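Long-range contacts in protein E (PDB 3ZH5), which acts as a multifunctional bacterial adhesin that binds host epithelial cells and host proteins, including vitronectin, laminin and plasminogen: residues A[7-12]-A[89-94]; A[65-70]-A[85-90]. All coordinates share one frame; numbering follows the deposited sequence.

Interaction 1: A[7-12]-A[89-94]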
ATOM      1  N   ALA A   7       7.111  10.992 -13.393  1.00 63.57           N
ATOM      2  CA  ALA A   7       7.493   9.757 -14.081  1.00 66.02           C
ATOM      3  C   ALA A   7       7.868   8.660 -13.083  1.00 62.81           C
ATOM      4  O   ALA A   7       9.046   8.489 -12.746  1.00 60.78           O
ATOM      5  CB  ALA A   7       8.645  10.011 -15.031  1.00 71.22           C
ATOM      6  N   PRO A   8       6.857   7.923 -12.606  1.00 56.69           N
ATOM      7  CA  PRO A   8       7.006   6.811 -11.661  1.00 52.82           C
ATOM      8  C   PRO A   8       8.051   5.810 -12.126  1.00 53.56           C
ATOM      9  O   PRO A   8       7.997   5.385 -13.287  1.00 52.12           O
ATOM     10  CB  PRO A   8       5.628   6.159 -11.677  1.00 49.91           C
ATOM     11  CG  PRO A   8       4.691   7.247 -12.051  1.00 48.81           C
ATOM     12  CD  PRO A   8       5.441   8.242 -12.873  1.00 54.34           C
ATOM     13  N   PRO A   9       8.963   5.401 -11.232  1.00 52.31           N
ATOM     14  CA  PRO A   9      10.050   4.519 -11.662  1.00 58.14           C
ATOM     15  C   PRO A   9       9.547   3.202 -12.241  1.00 54.41           C
ATOM     16  O   PRO A   9       8.552   2.639 -11.757  1.00 46.93           O
ATOM     17  CB  PRO A   9      10.849   4.259 -10.386  1.00 56.12           C
ATOM     18  CG  PRO A   9      10.238   5.152  -9.299  1.00 53.66           C
ATOM     19  CD  PRO A   9       8.873   5.521  -9.761  1.00 51.37           C
ATOM     20  N   THR A  10      10.233   2.738 -13.284  1.00 52.41           N
ATOM     21  CA  THR A  10       9.931   1.458 -13.892  1.00 50.57           C
ATOM     22  C   THR A  10      10.721   0.355 -13.228  1.00 50.02           C
ATOM     23  O   THR A  10      10.235  -0.762 -13.076  1.00 61.32           O
ATOM     24  CB  THR A  10      10.333   1.423 -15.384  1.00 65.41           C
ATOM     25  OG1 THR A  10      10.003   2.664 -16.017  1.00 61.56           O
ATOM     26  CG2 THR A  10       9.630   0.267 -16.083  1.00 71.09           C
ATOM     27  N   ASP A  11      11.958   0.660 -12.855  1.00 56.57           N
ATOM     28  CA  ASP A  11      12.756  -0.274 -12.068  1.00 60.32           C
ATOM     29  C   ASP A  11      12.226  -0.370 -10.634  1.00 61.03           C
ATOM     30  O   ASP A  11      12.011   0.648  -9.973  1.00 58.94           O
ATOM     31  CB  ASP A  11      14.218   0.156 -12.057  1.00 69.53           C
ATOM     32  CG  ASP A  11      14.880   0.019 -13.418  1.00 78.08           C
ATOM     33  OD1 ASP A  11      14.351  -0.734 -14.278  1.00 73.61           O
ATOM     34  OD2 ASP A  11      15.939   0.658 -13.616  1.00 82.09           O
ATOM     35  N   VAL A  12      12.027  -1.599 -10.162  1.00 50.49           N
ATOM     36  CA  VAL A  12      11.439  -1.843  -8.849  1.00 55.93           C
ATOM     37  C   VAL A  12      12.495  -1.986  -7.745  1.00 52.69           C
ATOM     38  O   VAL A  12      13.411  -2.811  -7.831  1.00 52.58           O
ATOM     39  CB  VAL A  12      10.583  -3.125  -8.893  1.00 54.98           C
ATOM     40  CG1 VAL A  12       9.882  -3.359  -7.584  1.00 50.16           C
ATOM     41  CG2 VAL A  12       9.598  -3.048 -10.053  1.00 47.01           C
ATOM     42  N   ASP A  89       7.423  12.847  -0.201  1.00 47.77           N
ATOM     43  CA  ASP A  89       7.839  13.698  -1.304  1.00 55.19           C
ATOM     44  C   ASP A  89       8.872  13.012  -2.193  1.00 52.31           C
ATOM     45  O   ASP A  89       9.386  13.629  -3.125  1.00 53.63           O
ATOM     46  CB  ASP A  89       8.365  15.043  -0.791  1.00 59.03           C
ATOM     47  CG  ASP A  89       9.810  14.975  -0.326  1.00 63.64           C
ATOM     48  OD1 ASP A  89      10.273  13.870   0.036  1.00 64.08           O
ATOM     49  OD2 ASP A  89      10.480  16.034  -0.317  1.00 67.96           O
ATOM     50  N   GLU A  90       9.180  11.751  -1.887  1.00 52.88           N
ATOM     51  CA  GLU A  90      10.000  10.907  -2.767  1.00 59.18           C
ATOM     52  C   GLU A  90       9.213   9.641  -3.115  1.00 53.16           C
ATOM     53  O   GLU A  90       8.248   9.310  -2.426  1.00 49.77           O
ATOM     54  CB  GLU A  90      11.324  10.532  -2.086  1.00 60.56           C
ATOM     55  CG  GLU A  90      12.276  11.690  -1.886  1.00 68.61           C
ATOM     56  CD  GLU A  90      13.197  11.490  -0.696  1.00 75.89           C
ATOM     57  OE1 GLU A  90      13.474  10.326  -0.346  1.00 78.43           O
ATOM     58  OE2 GLU A  90      13.635  12.498  -0.103  1.00 82.16           O
ATOM     59  N   PHE A  91       9.600   8.941  -4.184  1.00 47.21           N
ATOM     60  CA  PHE A  91       8.925   7.688  -4.539  1.00 42.11           C
ATOM     61  C   PHE A  91       9.266   6.613  -3.504  1.00 39.28           C
ATOM     62  O   PHE A  91      10.162   6.799  -2.686  1.00 46.63           O
ATOM     63  CB  PHE A  91       9.331   7.226  -5.960  1.00 42.55           C
ATOM     64  CG  PHE A  91       8.875   8.148  -7.051  1.00 41.95           C
ATOM     65  CD1 PHE A  91       7.531   8.304  -7.327  1.00 45.29           C
ATOM     66  CD2 PHE A  91       9.792   8.858  -7.798  1.00 45.65           C
ATOM     67  CE1 PHE A  91       7.112   9.153  -8.315  1.00 47.25           C
ATOM     68  CE2 PHE A  91       9.375   9.703  -8.795  1.00 54.81           C
ATOM     69  CZ  PHE A  91       8.032   9.856  -9.046  1.00 52.27           C
ATOM     70  N   TRP A  92       8.529   5.509  -3.521  1.00 37.95           N
ATOM     71  CA  TRP A  92       8.778   4.375  -2.623  1.00 35.41           C
ATOM     72  C   TRP A  92       8.439   4.676  -1.146  1.00 36.53           C
ATOM     73  O   TRP A  92       8.922   4.009  -0.233  1.00 35.42           O
ATOM     74  CB  TRP A  92      10.227   3.874  -2.764  1.00 36.31           C
ATOM     75  CG  TRP A  92      10.621   3.546  -4.210  1.00 43.98           C
ATOM     76  CD1 TRP A  92      11.582   4.155  -4.947  1.00 41.41           C
ATOM     77  CD2 TRP A  92      10.042   2.541  -5.053  1.00 39.11           C
ATOM     78  NE1 TRP A  92      11.652   3.586  -6.210  1.00 42.53           N
ATOM     79  CE2 TRP A  92      10.710   2.597  -6.296  1.00 43.38           C
ATOM     80  CE3 TRP A  92       9.024   1.595  -4.873  1.00 39.99           C
ATOM     81  CZ2 TRP A  92      10.387   1.745  -7.375  1.00 43.74           C
ATOM     82  CZ3 TRP A  92       8.705   0.740  -5.946  1.00 44.55           C
ATOM     83  CH2 TRP A  92       9.383   0.833  -7.185  1.00 39.89           C
ATOM     84  N   GLY A  93       7.554   5.644  -0.933  1.00 31.33           N
ATOM     85  CA  GLY A  93       7.065   5.951   0.389  1.00 30.29           C
ATOM     86  C   GLY A  93       8.181   6.366   1.355  1.00 48.07           C
ATOM     87  O   GLY A  93       8.226   5.874   2.474  1.00 48.72           O
ATOM     88  N   GLN A  94       9.054   7.272   0.913  1.00 51.73           N
ATOM     89  CA  GLN A  94      10.227   7.711   1.671  1.00 54.42           C
ATOM     90  C   GLN A  94      10.292   9.216   1.560  1.00 54.32           C
ATOM     91  O   GLN A  94       9.726   9.788   0.622  1.00 52.85           O
ATOM     92  CB  GLN A  94      11.531   7.183   1.045  1.00 60.01           C
ATOM     93  CG  GLN A  94      11.560   5.712   0.688  1.00 66.56           C
ATOM     94  CD  GLN A  94      11.721   4.820   1.889  1.00 74.53           C
ATOM     95  OE1 GLN A  94      12.172   5.258   2.949  1.00 80.72           O
ATOM     96  NE2 GLN A  94      11.339   3.558   1.740  1.00 73.79           N
TER
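The pyrrolidine ring of Pro9 overlaps the phenyl ring of Phe91, laying its CD methylene over one face. Pro9 CD stands 3.9 Å from the centroid of the Phe91 ring and only 16° off the ring normal, displaced somewhat toward the rim, which makes a true CH-pi contact. Proline suits this place because CD is bonded to the backbone nitrogen, whose electron-withdrawing pull should make its hydrogens slightly positive toward the pi cloud. With CG anti to its carbonyl carbon (chi1 -66°), Phe91 sends its ring off toward Pro9. The far end of the same ring comes near the backbone ahead of Pro9, with Phe91 CE1 4.1 Å from Pro8 CA.

Pro9 CG, next round the ring from CD, also meets Trp92. The two side chains run past one another in opposite senses, and Pro9 CG lies 3.7 Å from Trp92 NE1. Beyond the proline, the six-membered part of the indole reaches the backbone at Asp11 and Val12. The carbonyl oxygen Asp11 O sits near the plane of the indole at its edge, 3.3 Å from Trp92 CZ2, where the weakly positive ring hydrogens would attract it. Trp92 CH2 then packs 3.8 Å from Val12 CA, with the valine methyl CG1 a little farther off.

Trp92 is buried; besides Pro9 and its neighbours, Tyr26 meets it edge-to-face and Tyr16 packs against it, while its backbone nitrogen bonds to Asn49 OD1. The contact thus lays an irregular N-terminal segment, leading to strand 16-19, across the aromatic pair of the loop between strands 79-88 and 97-98. No hydrogen bond joins the two segments: they hold by dispersion, the CH-pi contact and the weak pull between a carbonyl and a ring edge, chemistry that rests on shape more than on bond direction.

Interaction 2: A[65-70]-A[85-90]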
ATOM      1  N   ARG A  65       5.158  12.552  -4.014  1.00 55.45           N
ATOM      2  CA  ARG A  65       5.416  11.626  -5.120  1.00 55.04           C
ATOM      3  C   ARG A  65       4.961  10.196  -4.846  1.00 50.59           C
ATOM      4  O   ARG A  65       4.794   9.407  -5.774  1.00 50.46           O
ATOM      5  CB  ARG A  65       6.906  11.620  -5.477  1.00 52.95           C
ATOM      6  CG  ARG A  65       7.372  12.944  -6.039  1.00 56.83           C
ATOM      7  CD  ARG A  65       8.822  12.924  -6.468  1.00 57.35           C
ATOM      8  NE  ARG A  65       9.264  14.277  -6.771  1.00 67.74           N
ATOM      9  CZ  ARG A  65      10.102  14.598  -7.748  1.00 77.70           C
ATOM     10  NH1 ARG A  65      10.620  13.662  -8.534  1.00 78.23           N
ATOM     11  NH2 ARG A  65      10.430  15.869  -7.939  1.00 84.05           N
ATOM     12  N   SER A  66       4.765   9.835  -3.585  1.00 34.12           N
ATOM     13  CA  SER A  66       4.214   8.513  -3.297  1.00 31.13           C
ATOM     14  C   SER A  66       3.328   8.550  -2.057  1.00 36.71           C
ATOM     15  O   SER A  66       3.306   9.529  -1.322  1.00 38.63           O
ATOM     16  CB  SER A  66       5.343   7.473  -3.136  1.00 41.21           C
ATOM     17  OG  SER A  66       6.142   7.728  -1.961  1.00 42.29           O
ATOM     18  N   VAL A  67       2.565   7.483  -1.867  1.00 31.33           N
ATOM     19  CA  VAL A  67       1.710   7.332  -0.711  1.00 33.24           C
ATOM     20  C   VAL A  67       2.021   5.999  -0.085  1.00 32.02           C
ATOM     21  O   VAL A  67       2.201   5.016  -0.771  1.00 30.98           O
ATOM     22  CB  VAL A  67       0.243   7.317  -1.138  1.00 35.14           C
ATOM     23  CG1 VAL A  67      -0.656   7.446   0.070  1.00 36.94           C
ATOM     24  CG2 VAL A  67      -0.005   8.454  -2.099  1.00 48.19           C
ATOM     25  N   ARG A  68       2.077   5.954   1.235  1.00 29.52           N
ATOM     26  CA  ARG A  68       2.231   4.703   1.934  1.00 27.43           C
ATOM     27  C   ARG A  68       0.966   4.478   2.758  1.00 27.59           C
ATOM     28  O   ARG A  68       0.555   5.345   3.527  1.00 33.78           O
ATOM     29  CB  ARG A  68       3.472   4.821   2.826  1.00 35.42           C
ATOM     30  CG  ARG A  68       3.869   3.592   3.611  1.00 34.09           C
ATOM     31  CD  ARG A  68       5.232   3.811   4.269  1.00 36.76           C
ATOM     32  NE  ARG A  68       6.405   3.683   3.390  1.00 36.56           N
ATOM     33  CZ  ARG A  68       6.971   2.524   3.064  1.00 31.19           C
ATOM     34  NH1 ARG A  68       6.456   1.383   3.505  1.00 33.09           N
ATOM     35  NH2 ARG A  68       8.041   2.498   2.302  1.00 38.41           N
ATOM     36  N   GLN A  69       0.346   3.314   2.619  1.00 22.65           N
ATOM     37  CA  GLN A  69      -0.882   3.030   3.343  1.00 28.08           C
ATOM     38  C   GLN A  69      -0.755   1.764   4.141  1.00 26.10           C
ATOM     39  O   GLN A  69      -0.433   0.713   3.603  1.00 29.95           O
ATOM     40  CB  GLN A  69      -2.043   2.880   2.395  1.00 31.77           C
ATOM     41  CG  GLN A  69      -2.405   4.193   1.758  1.00 39.00           C
ATOM     42  CD  GLN A  69      -3.610   4.089   0.878  1.00 38.30           C
ATOM     43  OE1 GLN A  69      -3.697   3.230   0.002  1.00 40.73           O
ATOM     44  NE2 GLN A  69      -4.547   4.980   1.097  1.00 33.18           N
ATOM     45  N   TYR A  70      -1.033   1.887   5.426  1.00 22.20           N
ATOM     46  CA  TYR A  70      -1.003   0.758   6.338  1.00 22.75           C
ATOM     47  C   TYR A  70      -2.248  -0.070   6.189  1.00 21.86           C
ATOM     48  O   TYR A  70      -3.384   0.429   6.403  1.00 18.69           O
ATOM     49  CB  TYR A  70      -0.941   1.302   7.744  1.00 23.08           C
ATOM     50  CG  TYR A  70      -0.582   0.294   8.833  1.00 24.79           C
ATOM     51  CD1 TYR A  70      -1.348  -0.844   9.043  1.00 22.31           C
ATOM     52  CD2 TYR A  70       0.517   0.496   9.637  1.00 33.84           C
ATOM     53  CE1 TYR A  70      -0.997  -1.772  10.044  1.00 31.88           C
ATOM     54  CE2 TYR A  70       0.873  -0.413  10.621  1.00 30.51           C
ATOM     55  CZ  TYR A  70       0.103  -1.541  10.829  1.00 28.44           C
ATOM     56  OH  TYR A  70       0.500  -2.454  11.835  1.00 26.94           O
ATOM     57  N   THR A  85      -2.824   6.627   6.167  1.00 30.98           N
ATOM     58  CA  THR A  85      -2.225   7.118   4.949  1.00 29.66           C
ATOM     59  C   THR A  85      -1.214   8.191   5.247  1.00 29.27           C
ATOM     60  O   THR A  85      -1.477   9.103   6.016  1.00 32.61           O
ATOM     61  CB  THR A  85      -3.283   7.731   4.026  1.00 33.94           C
ATOM     62  OG1 THR A  85      -4.198   6.710   3.619  1.00 33.03           O
ATOM     63  CG2 THR A  85      -2.627   8.334   2.817  1.00 29.18           C
ATOM     64  N   ASP A  86      -0.039   8.049   4.641  1.00 26.19           N
ATOM     65  CA  ASP A  86       1.008   9.046   4.745  1.00 26.35           C
ATOM     66  C   ASP A  86       1.467   9.411   3.349  1.00 28.60           C
ATOM     67  O   ASP A  86       1.611   8.534   2.483  1.00 39.18           O
ATOM     68  CB  ASP A  86       2.180   8.477   5.557  1.00 32.54           C
ATOM     69  CG  ASP A  86       1.839   8.318   7.042  1.00 36.89           C
ATOM     70  OD1 ASP A  86       1.744   9.365   7.728  1.00 35.91           O
ATOM     71  OD2 ASP A  86       1.655   7.163   7.510  1.00 36.48           O
ATOM     72  N   PHE A  87       1.696  10.697   3.109  1.00 30.84           N
ATOM     73  CA  PHE A  87       2.226  11.120   1.821  1.00 36.89           C
ATOM     74  C   PHE A  87       3.705  11.401   1.948  1.00 41.75           C
ATOM     75  O   PHE A  87       4.148  11.889   2.962  1.00 44.71           O
ATOM     76  CB  PHE A  87       1.515  12.372   1.330  1.00 39.65           C
ATOM     77  CG  PHE A  87       0.037  12.204   1.185  1.00 40.24           C
ATOM     78  CD1 PHE A  87      -0.494  11.583   0.069  1.00 46.22           C
ATOM     79  CD2 PHE A  87      -0.820  12.687   2.149  1.00 43.97           C
ATOM     80  CE1 PHE A  87      -1.849  11.435  -0.072  1.00 45.51           C
ATOM     81  CE2 PHE A  87      -2.179  12.536   2.010  1.00 46.16           C
ATOM     82  CZ  PHE A  87      -2.693  11.911   0.897  1.00 43.90           C
ATOM     83  N   TYR A  88       4.471  11.105   0.907  1.00 33.65           N
ATOM     84  CA  TYR A  88       5.905  11.357   0.930  1.00 41.36           C
ATOM     85  C   TYR A  88       6.339  12.088  -0.312  1.00 46.35           C
ATOM     86  O   TYR A  88       5.710  11.967  -1.363  1.00 44.76           O
ATOM     87  CB  TYR A  88       6.670  10.046   1.045  1.00 45.41           C
ATOM     88  CG  TYR A  88       6.492   9.383   2.392  1.00 47.32           C
ATOM     89  CD1 TYR A  88       5.454   8.492   2.618  1.00 42.97           C
ATOM     90  CD2 TYR A  88       7.365   9.651   3.432  1.00 51.70           C
ATOM     91  CE1 TYR A  88       5.296   7.884   3.844  1.00 47.59           C
ATOM     92  CE2 TYR A  88       7.205   9.056   4.677  1.00 53.86           C
ATOM     93  CZ  TYR A  88       6.169   8.174   4.874  1.00 49.00           C
ATOM     94  OH  TYR A  88       6.006   7.567   6.100  1.00 46.03           O
ATOM     95  N   ASP A  89       7.423  12.847  -0.201  1.00 47.77           N
ATOM     96  CA  ASP A  89       7.839  13.698  -1.304  1.00 55.19           C
ATOM     97  C   ASP A  89       8.872  13.012  -2.193  1.00 52.31           C
ATOM     98  O   ASP A  89       9.386  13.629  -3.125  1.00 53.63           O
ATOM     99  CB  ASP A  89       8.365  15.043  -0.791  1.00 59.03           C
ATOM    100  CG  ASP A  89       9.810  14.975  -0.326  1.00 63.64           C
ATOM    101  OD1 ASP A  89      10.273  13.870   0.036  1.00 64.08           O
ATOM    102  OD2 ASP A  89      10.480  16.034  -0.317  1.00 67.96           O
ATOM    103  N   GLU A  90       9.180  11.751  -1.887  1.00 52.88           N
ATOM    104  CA  GLU A  90      10.000  10.907  -2.767  1.00 59.18           C
ATOM    105  C   GLU A  90       9.213   9.641  -3.115  1.00 53.16           C
ATOM    106  O   GLU A  90       8.248   9.310  -2.426  1.00 49.77           O
ATOM    107  CB  GLU A  90      11.324  10.532  -2.086  1.00 60.56           C
ATOM    108  CG  GLU A  90      12.276  11.690  -1.886  1.00 68.61           C
ATOM    109  CD  GLU A  90      13.197  11.490  -0.696  1.00 75.89           C
ATOM    110  OE1 GLU A  90      13.474  10.326  -0.346  1.00 78.43           O
ATOM    111  OE2 GLU A  90      13.635  12.498  -0.103  1.00 82.16           O
TER
HETATM  112  O   HOH W   1       1.006   5.036   6.462  1.00 35.64           O
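Ser66 OG donates to Glu90 O over 2.7 Å, in the plane of that carbonyl, after chi1 of 67° sets OG between the backbone nitrogen and the carbonyl carbon. On the opposite side of the sheet, Gln69 NE2 reaches Thr85 OG1 at 3.1 Å with a nearly straight bond (167°). The hydroxyl lies close to the amide plane, and the two side chains run alongside each other. Next to them Val67 CG1 presses tightly on Thr85 CG2 at 3.5 Å, and Val67 CG2 touches Phe87 CD1; branched and aromatic groups suit this apolar patch.

The backbone frame is an antiparallel hairpin of strands 64-74 and 79-88 that opens with a classic beta bulge: Arg65 N and Ser66 N both donate to Tyr88 O, so one carbonyl holds two donors. Arg68 and Asp86 form a regular hydrogen-bonded pair, and a water donates to Arg68 O and lies unusually close to Asp86 OD2.

The Arg68 side chain passes Tyr88 obliquely, its CB 3.7 Å from Tyr88 CE1, and CE1 lies at the edge of the guanidinium, whose plane is turned 86° from the phenol ring. Farther out, Asp28 and Asp45 form salt bridges with Arg68 NH1, probably stabilising its positive charge, while Asp86 pairs with Arg84 and Arg97. Strand 41-50 flanks the hairpin through backbone bonds to Arg65, Val67 and Gln69.

How the interactions relate
Interactions 1 and 2 have centres 10 Å apart and meet on one stretch of chain, sharing Asp89 and Glu90. In sequence, segment 7-12 comes first, then strand 64-74, then strand 79-88, which turns a corner at Asp89 into the loop used by interaction 1. That loop folds back over the hairpin: Gly93 N probably hydrogen-bonds to Ser66 OG and Gly93 O to Arg68 NE. The residues held in interaction 2 therefore also place the aromatic loop on which the N-terminal segment rests. Interaction 2 belongs to the antiparallel sheet, interaction 1 to the surface, so the loop is one of the links between the adhesin's N-terminal segment and the sheet, beside that segment's contacts with Asn49 and Arg18.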